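Local structure of dehydrogenase (Chromobacterium violaceum, 3Q2I) at residues 161-167 with 249-255; 185-189 with 222-228; 76-82 with 100-105; 15-19 with 70-75. The protein probably oxidises the nucleotide sugar UDP-GlcNAcA with NAD as cofactor, a step required for making 2,3-diacetamido-2,3-dideoxy-D-mannuronic acid. All coordinates share one frame; numbering follows the deposited sequence.

Contact 1. Residues 161-167 with 249-255; sequences VNVFWTR and KNLEGSI. With HP7 ((2S,3S,4R,5R,6R)-5-acetamido-6-[[[(2R,3S,4R,5R)-5-(2,4-dioxopyrimidin-1-yl)-3,4-dihydroxy-oxolan-2-yl]methoxy-hydroxy-phosphoryl]oxy-hydroxy-phosphoryl]oxy-3,4-dihydroxy-oxane-2-carboxylic acid), chain C.
Phe-164 faces both Leu-251 and Glu-252, a classic beta bulge closing the antiparallel pairing of strands 156-164 and 252-259 in the mixed sheet of the C-terminal domain. Among the backbone bonds, Phe-164 O accepts from Leu-251 N at 2.9 Å and also from Glu-252 N, while Asn-162 and Ser-254 exchange a bond in each direction. Side-chain bonds converge on Glu-252 OE1, carried to Asn-162 by a fully extended chain with CG opposite the backbone N (chi1 -180°). Asn-162 ND2 reaches it at 3.0 Å in a nearly straight bond (171°), from above the carboxylate plane, while Asn-162 OD1 turns to Asn-241. Ser-254 OG uses the anti lone pair of the same oxygen and Arg-265 adds a salt bridge, consistent with a charged carboxylate. Flat groups also overlap: the Asn-250 amide lies over one face of the Trp-165 indole, planes 9° apart, ND2 toward the rim, and Val-163 CG1 sits over the centre of the other. Asn-250 OD1 takes Thr-166 N at 2.8 Å. The UDP-sugar is gripped directly, uracil O4 by Asn-250 N and carboxylate O'P by Arg-167 NE and NH1. One water accepts from Arg-167 NH1 at 2.8 Å and Asn-250 ND2 at 2.6 Å, and donates to phosphate O1A.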
# COMPACT_ATOMS: atom_id res chain seq x y z
N VAL A 161 -19.23 -14.75 -18.32
CA VAL A 161 -20.64 -14.82 -17.92
C VAL A 161 -21.28 -13.43 -18.11
O VAL A 161 -20.76 -12.43 -17.61
CB VAL A 161 -20.77 -15.25 -16.46
CG1 VAL A 161 -22.22 -15.21 -15.97
CG2 VAL A 161 -20.19 -16.64 -16.28
N ASN A 162 -22.46 -13.34 -18.74
CA ASN A 162 -23.17 -12.07 -18.89
C ASN A 162 -24.56 -12.23 -18.35
O ASN A 162 -25.24 -13.23 -18.63
CB ASN A 162 -23.34 -11.63 -20.35
CG ASN A 162 -22.01 -11.32 -21.01
OD1 ASN A 162 -21.10 -10.77 -20.40
ND2 ASN A 162 -21.95 -11.56 -22.31
N VAL A 163 -24.99 -11.30 -17.54
CA VAL A 163 -26.40 -11.23 -17.07
C VAL A 163 -26.84 -9.82 -17.38
O VAL A 163 -26.56 -8.87 -16.62
CB VAL A 163 -26.55 -11.57 -15.59
CG1 VAL A 163 -28.07 -11.52 -15.19
CG2 VAL A 163 -26.00 -13.02 -15.37
N PHE A 164 -27.56 -9.69 -18.51
CA PHE A 164 -28.00 -8.37 -18.99
C PHE A 164 -29.53 -8.36 -18.86
O PHE A 164 -30.23 -8.84 -19.76
CB PHE A 164 -27.57 -8.14 -20.43
CG PHE A 164 -26.06 -8.20 -20.66
CD1 PHE A 164 -25.18 -7.78 -19.66
CD2 PHE A 164 -25.52 -8.57 -21.88
CE1 PHE A 164 -23.79 -7.79 -19.87
CE2 PHE A 164 -24.14 -8.58 -22.08
CZ PHE A 164 -23.28 -8.13 -21.08
N TRP A 165 -30.01 -7.91 -17.72
CA TRP A 165 -31.41 -8.02 -17.36
C TRP A 165 -32.01 -6.65 -17.05
O TRP A 165 -31.35 -5.60 -17.14
CB TRP A 165 -31.52 -8.93 -16.12
CG TRP A 165 -31.41 -10.42 -16.42
CD1 TRP A 165 -31.23 -11.07 -17.63
CD2 TRP A 165 -31.52 -11.43 -15.43
NE1 TRP A 165 -31.20 -12.44 -17.42
CE2 TRP A 165 -31.35 -12.68 -16.07
CE3 TRP A 165 -31.68 -11.41 -14.03
CZ2 TRP A 165 -31.39 -13.89 -15.37
CZ3 TRP A 165 -31.72 -12.61 -13.33
CH2 TRP A 165 -31.57 -13.85 -14.01
N THR A 166 -33.28 -6.65 -16.65
CA THR A 166 -33.95 -5.39 -16.46
C THR A 166 -34.77 -5.37 -15.19
O THR A 166 -35.61 -6.25 -15.03
CB THR A 166 -34.95 -5.13 -17.62
OG1 THR A 166 -34.27 -5.26 -18.86
CG2 THR A 166 -35.58 -3.77 -17.45
N ARG A 167 -34.54 -4.41 -14.30
CA ARG A 167 -35.31 -4.25 -13.07
C ARG A 167 -35.60 -2.77 -12.94
O ARG A 167 -34.69 -1.95 -12.86
CB ARG A 167 -34.54 -4.68 -11.80
CG ARG A 167 -34.15 -6.13 -11.78
CD ARG A 167 -35.36 -7.04 -11.78
NE ARG A 167 -35.02 -8.45 -11.64
CZ ARG A 167 -34.81 -9.27 -12.66
NH1 ARG A 167 -34.54 -10.55 -12.40
NH2 ARG A 167 -34.85 -8.84 -13.92
N LYS A 249 -35.90 -4.78 -21.90
CA LYS A 249 -36.25 -5.95 -21.08
C LYS A 249 -35.07 -6.93 -21.03
O LYS A 249 -34.05 -6.68 -21.66
CB LYS A 249 -37.50 -6.65 -21.68
CG LYS A 249 -37.25 -7.25 -23.05
CD LYS A 249 -38.56 -7.81 -23.63
CE LYS A 249 -38.33 -8.11 -25.09
NZ LYS A 249 -37.67 -9.43 -25.13
N ASN A 250 -35.22 -8.03 -20.31
CA ASN A 250 -34.13 -9.01 -20.17
C ASN A 250 -33.61 -9.42 -21.54
O ASN A 250 -34.38 -9.77 -22.46
CB ASN A 250 -34.56 -10.27 -19.42
CG ASN A 250 -34.67 -10.10 -17.92
OD1 ASN A 250 -34.59 -8.99 -17.37
ND2 ASN A 250 -34.83 -11.23 -17.21
N LEU A 251 -32.28 -9.39 -21.68
CA LEU A 251 -31.65 -9.70 -22.95
C LEU A 251 -30.84 -10.99 -22.94
O LEU A 251 -30.89 -11.79 -23.89
CB LEU A 251 -30.77 -8.54 -23.40
CG LEU A 251 -29.86 -8.70 -24.63
CD1 LEU A 251 -30.71 -8.83 -25.89
CD2 LEU A 251 -28.97 -7.47 -24.79
N GLU A 252 -30.06 -11.23 -21.90
CA GLU A 252 -29.05 -12.28 -21.98
C GLU A 252 -28.67 -12.82 -20.59
O GLU A 252 -28.57 -12.04 -19.61
CB GLU A 252 -27.77 -11.71 -22.62
CG GLU A 252 -26.68 -12.73 -22.75
CD GLU A 252 -25.46 -12.21 -23.52
OE1 GLU A 252 -24.41 -12.88 -23.46
OE2 GLU A 252 -25.53 -11.14 -24.17
N GLY A 253 -28.62 -14.15 -20.48
CA GLY A 253 -28.06 -14.86 -19.32
C GLY A 253 -27.21 -15.91 -19.97
O GLY A 253 -27.73 -16.90 -20.51
N SER A 254 -25.89 -15.72 -20.00
CA SER A 254 -25.04 -16.62 -20.78
C SER A 254 -23.75 -16.98 -20.09
O SER A 254 -23.28 -16.26 -19.21
CB SER A 254 -24.65 -16.09 -22.16
OG SER A 254 -23.78 -14.97 -22.02
N ILE A 255 -23.17 -18.08 -20.53
CA ILE A 255 -21.82 -18.44 -20.15
C ILE A 255 -21.10 -19.01 -21.34
O ILE A 255 -21.62 -19.93 -22.02
CB ILE A 255 -21.80 -19.40 -18.93
CG1 ILE A 255 -20.35 -19.69 -18.50
CG2 ILE A 255 -22.57 -20.76 -19.16
CD1 ILE A 255 -20.19 -20.44 -17.13
N1 HP7 C . -38.46 -7.75 -14.81
C2 HP7 C . -38.54 -6.72 -15.65
O2 HP7 C . -38.94 -5.61 -15.23
N3 HP7 C . -38.22 -6.86 -16.94
C4 HP7 C . -37.81 -8.04 -17.42
O4 HP7 C . -37.59 -8.12 -18.65
C5 HP7 C . -37.71 -9.14 -16.56
C6 HP7 C . -38.06 -8.96 -15.23
PA HP7 C . -38.51 -12.57 -12.98
PB HP7 C . -37.39 -14.62 -11.41
O'P HP7 C . -34.82 -10.26 -9.49
O'Q HP7 C . -35.68 -10.88 -7.56
C1' HP7 C . -34.88 -13.96 -11.06
O1A HP7 C . -37.94 -12.86 -14.35
O1B HP7 C . -37.05 -15.33 -12.69
C1C HP7 C . -38.76 -7.51 -13.39
C2' HP7 C . -33.65 -14.74 -10.56
N2' HP7 C . -33.78 -16.17 -10.86
O2A HP7 C . -39.91 -12.96 -12.59
O2B HP7 C . -38.48 -15.11 -10.47
C2C HP7 C . -40.23 -7.70 -13.04
O2C HP7 C . -40.52 -6.66 -12.11
C3' HP7 C . -33.47 -14.56 -9.06
O3' HP7 C . -32.14 -15.03 -8.75
O3A HP7 C . -37.55 -13.07 -11.79
O3B HP7 C . -36.04 -14.57 -10.49
C3C HP7 C . -40.24 -9.02 -12.28
O3C HP7 C . -41.29 -9.04 -11.31
C4' HP7 C . -33.56 -13.08 -8.66
O4' HP7 C . -33.57 -12.89 -7.25
C4C HP7 C . -38.88 -9.07 -11.60
O4C HP7 C . -38.07 -8.51 -12.63
C5' HP7 C . -34.94 -12.58 -9.14
O5' HP7 C . -34.87 -12.62 -10.56
C5C HP7 C . -38.46 -10.51 -11.39
O5C HP7 C . -38.34 -10.99 -12.72
C6' HP7 C . -35.18 -11.16 -8.69
C7' HP7 C . -32.96 -16.91 -11.60
O7' HP7 C . -31.87 -16.55 -12.08
C8' HP7 C . -33.41 -18.32 -11.85
O HOH W 1 -35.01 -12.08 -14.75

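Contact 2. Residues 185-189 with 222-228; sequences GGAFM and VEDTGTV
Glu-223, in the loop leading into strand 225-232 of the C-terminal domain's mixed sheet, takes hold of the wide, pi-type first turn of the short, weakly bonded helix 187-191 through two backbone amides. Its carbonyl O accepts from Ala-187 N at 3.0 Å. Its carboxylate OE2 accepts from the next amide, Phe-188 N, at 2.9 Å, in a nearly straight bond (170°) that meets the anti side of the oxygen a little out of the carboxylate plane. The glutamate folds back to do this: CG stands between the backbone N and the carbonyl carbon (chi1 79°), and a further bend at chi2 swings the carboxylate over the turn. Tyr-339 OH bonds to the same OE2 and also to the amides of Gly-186 and Met-189, so one hydroxyl ties the acid and the turn together.

Before the helix, Val-222 lies against bare glycine backbone, its CG2 coming to 3.4 Å from Gly-186 CA and 3.5 Å from Gly-185 O. At the far end the Phe-188 ring reaches along the strand: CE2 is 3.8 Å from Gly-226 CA, Thr-227 N lies at the ring edge, and CE1 touches Val-228 CG1 at 3.9 Å. The ring is lodged between two layers, meeting Met-240 and Val-242 of strand 237-243 in the sheet and Leu-335, Met-338 and Tyr-339 of helix 325-344.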
# COMPACT_ATOMS: atom_id res chain seq x y z
N GLY A 185 -28.32 -6.79 -0.84
CA GLY A 185 -27.26 -6.82 -1.86
C GLY A 185 -27.80 -6.40 -3.20
O GLY A 185 -29.00 -6.13 -3.33
N GLY A 186 -26.95 -6.31 -4.22
CA GLY A 186 -27.39 -5.76 -5.52
C GLY A 186 -27.31 -6.76 -6.64
O GLY A 186 -27.64 -7.95 -6.47
N ALA A 187 -27.06 -6.26 -7.83
CA ALA A 187 -27.09 -7.06 -9.05
C ALA A 187 -26.34 -8.39 -8.94
O ALA A 187 -26.77 -9.42 -9.50
CB ALA A 187 -26.63 -6.25 -10.24
N PHE A 188 -25.20 -8.40 -8.23
CA PHE A 188 -24.48 -9.66 -8.06
C PHE A 188 -25.06 -10.58 -6.99
O PHE A 188 -25.26 -11.77 -7.27
CB PHE A 188 -22.99 -9.39 -7.77
CG PHE A 188 -22.15 -9.05 -8.97
CD1 PHE A 188 -21.73 -10.01 -9.87
CD2 PHE A 188 -21.56 -7.79 -9.05
CE1 PHE A 188 -20.87 -9.71 -10.94
CE2 PHE A 188 -20.60 -7.50 -10.05
CZ PHE A 188 -20.35 -8.44 -11.05
N MET A 189 -25.35 -10.05 -5.80
CA MET A 189 -25.75 -10.90 -4.66
C MET A 189 -27.22 -11.34 -4.74
O MET A 189 -27.51 -12.47 -4.31
CB MET A 189 -25.52 -10.11 -3.38
CG MET A 189 -26.03 -10.79 -2.08
SD MET A 189 -25.48 -9.95 -0.60
CE MET A 189 -23.77 -10.49 -0.51
N VAL A 222 -27.40 -0.27 -3.24
CA VAL A 222 -26.64 -1.35 -3.87
C VAL A 222 -26.40 -1.17 -5.37
O VAL A 222 -26.97 -0.27 -6.01
CB VAL A 222 -27.31 -2.75 -3.63
CG1 VAL A 222 -27.51 -2.98 -2.11
CG2 VAL A 222 -28.63 -2.84 -4.43
N GLU A 223 -25.50 -1.94 -5.97
CA GLU A 223 -25.20 -1.81 -7.39
C GLU A 223 -26.33 -2.26 -8.28
O GLU A 223 -26.97 -3.30 -8.00
CB GLU A 223 -23.87 -2.48 -7.77
CG GLU A 223 -23.90 -4.03 -7.93
CD GLU A 223 -24.00 -4.87 -6.68
OE1 GLU A 223 -23.94 -4.35 -5.55
OE2 GLU A 223 -24.13 -6.12 -6.79
N ASP A 224 -26.57 -1.50 -9.34
CA ASP A 224 -27.36 -1.98 -10.45
C ASP A 224 -26.57 -2.51 -11.62
O ASP A 224 -27.15 -3.07 -12.57
CB ASP A 224 -28.44 -0.95 -10.90
CG ASP A 224 -27.84 0.38 -11.35
OD1 ASP A 224 -26.67 0.40 -11.82
OD2 ASP A 224 -28.57 1.38 -11.24
N THR A 225 -25.23 -2.35 -11.55
CA THR A 225 -24.34 -2.66 -12.68
C THR A 225 -22.98 -3.07 -12.11
O THR A 225 -22.53 -2.47 -11.16
CB THR A 225 -24.14 -1.39 -13.55
OG1 THR A 225 -25.43 -0.95 -14.04
CG2 THR A 225 -23.22 -1.64 -14.76
N GLY A 226 -22.32 -4.04 -12.72
CA GLY A 226 -21.00 -4.43 -12.21
C GLY A 226 -20.25 -5.28 -13.19
O GLY A 226 -20.83 -5.93 -14.05
N THR A 227 -18.94 -5.38 -13.00
CA THR A 227 -18.12 -6.26 -13.78
C THR A 227 -17.01 -6.81 -12.87
O THR A 227 -16.57 -6.11 -11.95
CB THR A 227 -17.55 -5.57 -15.04
OG1 THR A 227 -16.91 -6.55 -15.85
CG2 THR A 227 -16.58 -4.37 -14.74
N VAL A 228 -16.70 -8.09 -13.05
CA VAL A 228 -15.65 -8.68 -12.21
C VAL A 228 -14.70 -9.44 -13.10
O VAL A 228 -15.17 -10.26 -13.90
CB VAL A 228 -16.23 -9.57 -11.12
CG1 VAL A 228 -17.13 -10.67 -11.67
CG2 VAL A 228 -15.10 -10.10 -10.23

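Contact 3. Residues 76-82 with 100-105; sequences ADIVILT and FHVMTE. With NAI (1,4-dihydronicotinamide adenine dinucleotide), chain B.
Val-79 and Met-103 mark the tight middle of the pairing, where Met-103 N bonds to Val-79 O at 2.9 Å and Leu-81 N to Met-103 O at 2.8 Å. Apolar side chains close up on both faces here. On one, Ile-78 CG2 touches Met-103 CB, and the Met-103 chain, bent at chi3, brings CE to 4.0 Å from Ile-80 CG1, the two side chains running side by side. On the other, Leu-81 CD1 meets Val-102 CG1 at 3.8 Å, and Cys-95 of helix 88-97 lies over Val-79 and Val-102.

Strand 78-81, helix 88-97 and strand 101-104 form a beta-alpha-beta unit of the Rossmann fold, with the two strands parallel and inclined by 22°. The pairing slackens at the start of the strands, where Asp-77 and Phe-100 are partly exposed to solvent. His-101 N makes only a weak bond to Asp-77 O (3.4 Å), and Phe-100 turns its ring edge to Ala-76 O, 3.2 Å from CD1. At the carboxyl end, where the Rossmann fold binds its dinucleotide, Glu-105 N still bonds to Leu-81 O. Glu-105 OE1 is held by His-28 and His-304, while OE2 accepts the nicotinamide N7N at 2.8 Å in a nearly straight bond (170°).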
# COMPACT_ATOMS: atom_id res chain seq x y z
N ALA A 76 -42.15 -29.35 13.06
CA ALA A 76 -41.62 -29.53 11.72
C ALA A 76 -40.25 -30.18 11.82
O ALA A 76 -39.57 -30.00 12.84
CB ALA A 76 -41.50 -28.16 11.00
N ASP A 77 -39.86 -30.92 10.79
CA ASP A 77 -38.50 -31.45 10.65
C ASP A 77 -37.58 -30.31 10.15
O ASP A 77 -36.44 -30.20 10.60
CB ASP A 77 -38.51 -32.58 9.63
CG ASP A 77 -39.31 -33.79 10.10
OD1 ASP A 77 -39.00 -34.26 11.20
OD2 ASP A 77 -40.27 -34.18 9.42
N ILE A 78 -38.07 -29.56 9.18
CA ILE A 78 -37.32 -28.48 8.51
C ILE A 78 -38.07 -27.16 8.56
O ILE A 78 -39.30 -27.12 8.38
CB ILE A 78 -37.14 -28.85 7.05
CG1 ILE A 78 -36.26 -30.09 7.02
CG2 ILE A 78 -36.61 -27.60 6.22
CD1 ILE A 78 -36.13 -30.76 5.68
N VAL A 79 -37.36 -26.05 8.79
CA VAL A 79 -37.94 -24.71 8.83
C VAL A 79 -37.38 -24.01 7.61
O VAL A 79 -36.16 -24.02 7.40
CB VAL A 79 -37.58 -23.90 10.10
CG1 VAL A 79 -38.18 -22.47 10.03
CG2 VAL A 79 -38.17 -24.56 11.35
N ILE A 80 -38.26 -23.47 6.77
CA ILE A 80 -37.87 -22.92 5.47
C ILE A 80 -37.83 -21.40 5.65
O ILE A 80 -38.75 -20.80 6.24
CB ILE A 80 -38.96 -23.20 4.43
CG1 ILE A 80 -39.16 -24.72 4.25
CG2 ILE A 80 -38.62 -22.55 3.12
CD1 ILE A 80 -40.61 -25.09 3.86
N LEU A 81 -36.73 -20.76 5.21
CA LEU A 81 -36.59 -19.31 5.39
C LEU A 81 -36.77 -18.59 4.05
O LEU A 81 -35.92 -18.69 3.15
CB LEU A 81 -35.16 -19.00 5.91
CG LEU A 81 -34.80 -19.76 7.17
CD1 LEU A 81 -33.40 -19.26 7.67
CD2 LEU A 81 -35.83 -19.55 8.24
N THR A 82 -37.92 -17.93 3.87
CA THR A 82 -38.23 -17.22 2.64
C THR A 82 -38.50 -15.73 2.99
O THR A 82 -39.30 -15.03 2.35
CB THR A 82 -39.43 -17.87 1.88
OG1 THR A 82 -40.47 -18.12 2.84
CG2 THR A 82 -39.05 -19.14 1.16
N PHE A 100 -33.93 -27.53 14.95
CA PHE A 100 -34.49 -27.78 13.61
C PHE A 100 -33.44 -27.77 12.51
O PHE A 100 -32.50 -26.94 12.54
CB PHE A 100 -35.55 -26.74 13.25
CG PHE A 100 -36.73 -26.71 14.20
CD1 PHE A 100 -37.85 -27.50 13.94
CD2 PHE A 100 -36.70 -25.93 15.34
CE1 PHE A 100 -38.93 -27.47 14.82
CE2 PHE A 100 -37.78 -25.92 16.24
CZ PHE A 100 -38.88 -26.70 15.96
N HIS A 101 -33.56 -28.67 11.55
CA HIS A 101 -32.99 -28.49 10.21
C HIS A 101 -33.57 -27.25 9.55
O HIS A 101 -34.73 -26.86 9.79
CB HIS A 101 -33.31 -29.71 9.33
CG HIS A 101 -32.98 -31.01 9.97
ND1 HIS A 101 -31.68 -31.43 10.20
CD2 HIS A 101 -33.78 -32.00 10.45
CE1 HIS A 101 -31.69 -32.65 10.71
NE2 HIS A 101 -32.95 -33.00 10.90
N VAL A 102 -32.71 -26.57 8.77
CA VAL A 102 -33.08 -25.30 8.17
C VAL A 102 -32.89 -25.41 6.67
O VAL A 102 -31.91 -25.99 6.17
CB VAL A 102 -32.17 -24.18 8.72
CG1 VAL A 102 -32.36 -22.87 7.87
CG2 VAL A 102 -32.45 -23.92 10.18
N MET A 103 -33.82 -24.85 5.90
CA MET A 103 -33.61 -24.70 4.47
C MET A 103 -33.69 -23.20 4.22
O MET A 103 -34.74 -22.61 4.45
CB MET A 103 -34.76 -25.32 3.64
CG MET A 103 -34.61 -25.04 2.14
SD MET A 103 -36.14 -25.38 1.20
CE MET A 103 -36.51 -26.83 2.15
N THR A 104 -32.59 -22.56 3.82
CA THR A 104 -32.65 -21.10 3.64
C THR A 104 -32.71 -20.80 2.15
O THR A 104 -32.05 -21.45 1.34
CB THR A 104 -31.43 -20.37 4.29
OG1 THR A 104 -31.58 -18.95 4.02
CG2 THR A 104 -30.13 -20.89 3.63
N GLU A 105 -33.56 -19.84 1.77
CA GLU A 105 -33.46 -19.29 0.43
C GLU A 105 -32.08 -18.62 0.23
O GLU A 105 -31.39 -18.34 1.21
CB GLU A 105 -34.59 -18.31 0.16
CG GLU A 105 -35.75 -18.99 -0.60
CD GLU A 105 -35.41 -19.45 -1.99
OE1 GLU A 105 -36.23 -20.18 -2.62
OE2 GLU A 105 -34.31 -19.19 -2.51
PA NAI B . -40.88 -10.68 -0.27
O1A NAI B . -40.66 -9.29 0.17
O2A NAI B . -41.97 -10.98 -1.39
O5B NAI B . -41.23 -11.66 0.92
C5B NAI B . -41.11 -10.99 2.15
C4B NAI B . -41.82 -11.83 3.20
O4B NAI B . -41.11 -11.95 4.45
C3B NAI B . -42.95 -10.82 3.42
O3B NAI B . -44.23 -11.45 3.32
C2B NAI B . -42.60 -10.11 4.74
O2B NAI B . -43.72 -9.61 5.46
C1B NAI B . -41.94 -11.32 5.45
N9A NAI B . -41.17 -10.95 6.62
C8A NAI B . -40.27 -9.91 6.72
N7A NAI B . -39.72 -9.96 7.90
C5A NAI B . -40.15 -11.07 8.59
C6A NAI B . -39.92 -11.61 9.88
N6A NAI B . -39.04 -11.03 10.77
N1A NAI B . -40.59 -12.72 10.23
C2A NAI B . -41.44 -13.27 9.39
N3A NAI B . -41.71 -12.82 8.17
C4A NAI B . -41.09 -11.69 7.76
O3 NAI B . -39.49 -11.24 -0.81
PN NAI B . -39.23 -12.46 -1.72
O1N NAI B . -39.02 -12.03 -3.15
O2N NAI B . -40.18 -13.65 -1.52
O5D NAI B . -37.68 -12.89 -1.44
C5D NAI B . -37.64 -13.71 -0.29
C4D NAI B . -36.29 -14.41 -0.16
O4D NAI B . -36.25 -15.33 -1.26
C3D NAI B . -35.06 -13.49 -0.40
O3D NAI B . -34.00 -14.04 0.39
C2D NAI B . -34.72 -13.73 -1.88
O2D NAI B . -33.32 -13.59 -2.14
C1D NAI B . -35.12 -15.21 -2.12
N1N NAI B . -35.46 -15.50 -3.50
C2N NAI B . -34.90 -16.53 -4.09
C3N NAI B . -35.12 -16.82 -5.44
C7N NAI B . -34.52 -18.01 -6.09
O7N NAI B . -34.29 -18.12 -7.28
N7N NAI B . -34.17 -19.09 -5.33
C4N NAI B . -35.89 -15.90 -6.18
C5N NAI B . -36.53 -14.89 -5.48
C6N NAI B . -36.30 -14.69 -4.15

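Contact 4. Residues 15-19 with 70-75; sequences RFALV and MLAQTD
Strand 15-19 runs past the end of helix 67-73 and the loop that follows it, the nearest CA pairs, Arg-15 with Asp-75 and Ala-17 with Thr-74, each 7.3 Å apart, and no hydrogen bond crosses between them. Arg-15, Ala-17 and Val-19, every second residue of the strand, turn toward residues 70-75. Ala-17 CB fits between two side chains, 3.9 Å from Met-70 SD and equally far from Thr-74 OG1. Met-70 runs out extended as far as SD and then bends (chi3 77°), which carries CE along the strand to 3.7 Å from Leu-18 O and 4.0 Å from Val-19 CB. Thr-74 directs its hydroxyl to Asp-43 and to the amide of Ala-76, and its own N bonds to Met-70 O at 2.9 Å.

This is the helix-on-sheet layering of the Rossmann fold, with strand 14-19 central in the parallel sheet. Leu-18 points away from helix 67-73 and packs on helix 25-34. Val-19 touches the bound NADH, and the Gly-20, Gly-22 and Ala-25 that follow fit the GxGxxA pattern of a dinucleotide-binding turn.

Toward the start of the strand the contact becomes polar and meets solvent, Asp-75 being exposed. A bend at chi3 (-78°) turns the Arg-15 guanidinium toward Asp-75, and NH1 forms a salt bridge to OD2 at 2.6 Å, the guanidinium and carboxylate planes 56° apart. The carbonyl O of Asp-75 lies over the rim of one guanidinium face, 3.3 Å from Arg-15 NE, at an angle too poor for a hydrogen bond.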
# COMPACT_ATOMS: atom_id res chain seq x y z
N ARG A 15 -42.19 -33.11 7.70
CA ARG A 15 -42.93 -31.95 8.10
C ARG A 15 -42.11 -30.68 7.87
O ARG A 15 -40.94 -30.65 8.26
CB ARG A 15 -43.35 -32.10 9.56
CG ARG A 15 -44.24 -33.35 9.69
CD ARG A 15 -44.63 -33.60 11.12
NE ARG A 15 -43.58 -34.21 11.92
CZ ARG A 15 -43.79 -34.73 13.13
NH1 ARG A 15 -45.02 -34.70 13.64
NH2 ARG A 15 -42.80 -35.27 13.82
N PHE A 16 -42.72 -29.70 7.21
CA PHE A 16 -42.09 -28.39 6.93
C PHE A 16 -42.78 -27.26 7.67
O PHE A 16 -44.01 -27.23 7.84
CB PHE A 16 -42.14 -28.16 5.44
CG PHE A 16 -41.20 -29.02 4.63
CD1 PHE A 16 -39.90 -28.59 4.35
CD2 PHE A 16 -41.55 -30.31 4.24
CE1 PHE A 16 -39.04 -29.39 3.63
CE2 PHE A 16 -40.70 -31.11 3.51
CZ PHE A 16 -39.42 -30.66 3.23
N ALA A 17 -42.02 -26.25 8.12
CA ALA A 17 -42.61 -24.99 8.54
C ALA A 17 -41.97 -23.92 7.66
O ALA A 17 -40.85 -24.14 7.11
CB ALA A 17 -42.33 -24.70 10.00
N LEU A 18 -42.69 -22.83 7.43
CA LEU A 18 -42.12 -21.79 6.58
C LEU A 18 -42.26 -20.39 7.17
O LEU A 18 -43.29 -20.03 7.74
CB LEU A 18 -42.72 -21.83 5.17
CG LEU A 18 -42.41 -20.74 4.11
CD1 LEU A 18 -42.36 -21.29 2.73
CD2 LEU A 18 -43.26 -19.47 4.22
N VAL A 19 -41.21 -19.57 7.08
CA VAL A 19 -41.30 -18.20 7.57
C VAL A 19 -41.01 -17.22 6.45
O VAL A 19 -40.04 -17.40 5.69
CB VAL A 19 -40.39 -17.96 8.82
CG1 VAL A 19 -38.96 -18.35 8.54
CG2 VAL A 19 -40.52 -16.56 9.35
N MET A 70 -43.61 -19.61 16.44
CA MET A 70 -43.73 -20.80 15.60
C MET A 70 -42.74 -21.88 16.07
O MET A 70 -43.10 -23.07 16.08
CB MET A 70 -43.60 -20.48 14.11
CG MET A 70 -43.58 -21.68 13.18
SD MET A 70 -43.73 -21.37 11.42
CE MET A 70 -42.04 -20.79 11.12
N LEU A 71 -41.53 -21.48 16.49
CA LEU A 71 -40.51 -22.46 16.85
C LEU A 71 -40.85 -23.15 18.15
O LEU A 71 -40.52 -24.33 18.33
CB LEU A 71 -39.13 -21.80 17.00
CG LEU A 71 -38.53 -21.36 15.66
CD1 LEU A 71 -37.14 -20.77 15.92
CD2 LEU A 71 -38.46 -22.46 14.59
N ALA A 72 -41.48 -22.41 19.05
CA ALA A 72 -42.01 -22.99 20.29
C ALA A 72 -43.14 -24.02 20.07
O ALA A 72 -43.44 -24.83 20.95
CB ALA A 72 -42.48 -21.87 21.22
N GLN A 73 -43.79 -24.00 18.91
CA GLN A 73 -44.96 -24.82 18.70
C GLN A 73 -44.79 -25.96 17.70
O GLN A 73 -45.31 -27.06 17.89
CB GLN A 73 -46.16 -23.95 18.35
CG GLN A 73 -46.51 -22.92 19.41
CD GLN A 73 -47.55 -21.95 18.91
OE1 GLN A 73 -48.43 -22.35 18.14
NE2 GLN A 73 -47.45 -20.68 19.30
N THR A 74 -44.07 -25.70 16.62
CA THR A 74 -44.09 -26.60 15.48
C THR A 74 -43.30 -27.88 15.77
O THR A 74 -42.32 -27.86 16.51
CB THR A 74 -43.57 -25.88 14.22
OG1 THR A 74 -43.85 -26.68 13.06
CG2 THR A 74 -42.05 -25.64 14.32
N ASP A 75 -43.74 -29.00 15.22
CA ASP A 75 -42.86 -30.16 15.22
C ASP A 75 -42.41 -30.43 13.80
O ASP A 75 -42.31 -31.56 13.32
CB ASP A 75 -43.51 -31.36 15.93
CG ASP A 75 -44.76 -31.85 15.23
OD1 ASP A 75 -45.30 -31.17 14.34
OD2 ASP A 75 -45.19 -32.98 15.56

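Contacts 3 and 4 belong to the Rossmann domain, contacts 1 and 2 to the C-terminal domain, and the two ligands lie between. Contacts 3 and 4 join directly, their centres about 9 Å apart: strands 14-19 and 78-81 are sheet neighbours, with Ile-80 N 2.7 Å from Ala-17 O and Leu-81 CD2 packed on Val-19 CG1. Contacts 1 and 2 reach one mixed sheet without touching, centres about 13 Å apart, and both meet a second subunit. Contact 1 holds the UDP-sugar and contact 3 the nicotinamide; their centres are about 30 Å apart, yet the side chain of Arg-167 comes within about 8 Å of NADH, and that of Glu-105 within about 8 Å of the sugar nucleotide (nearest atoms).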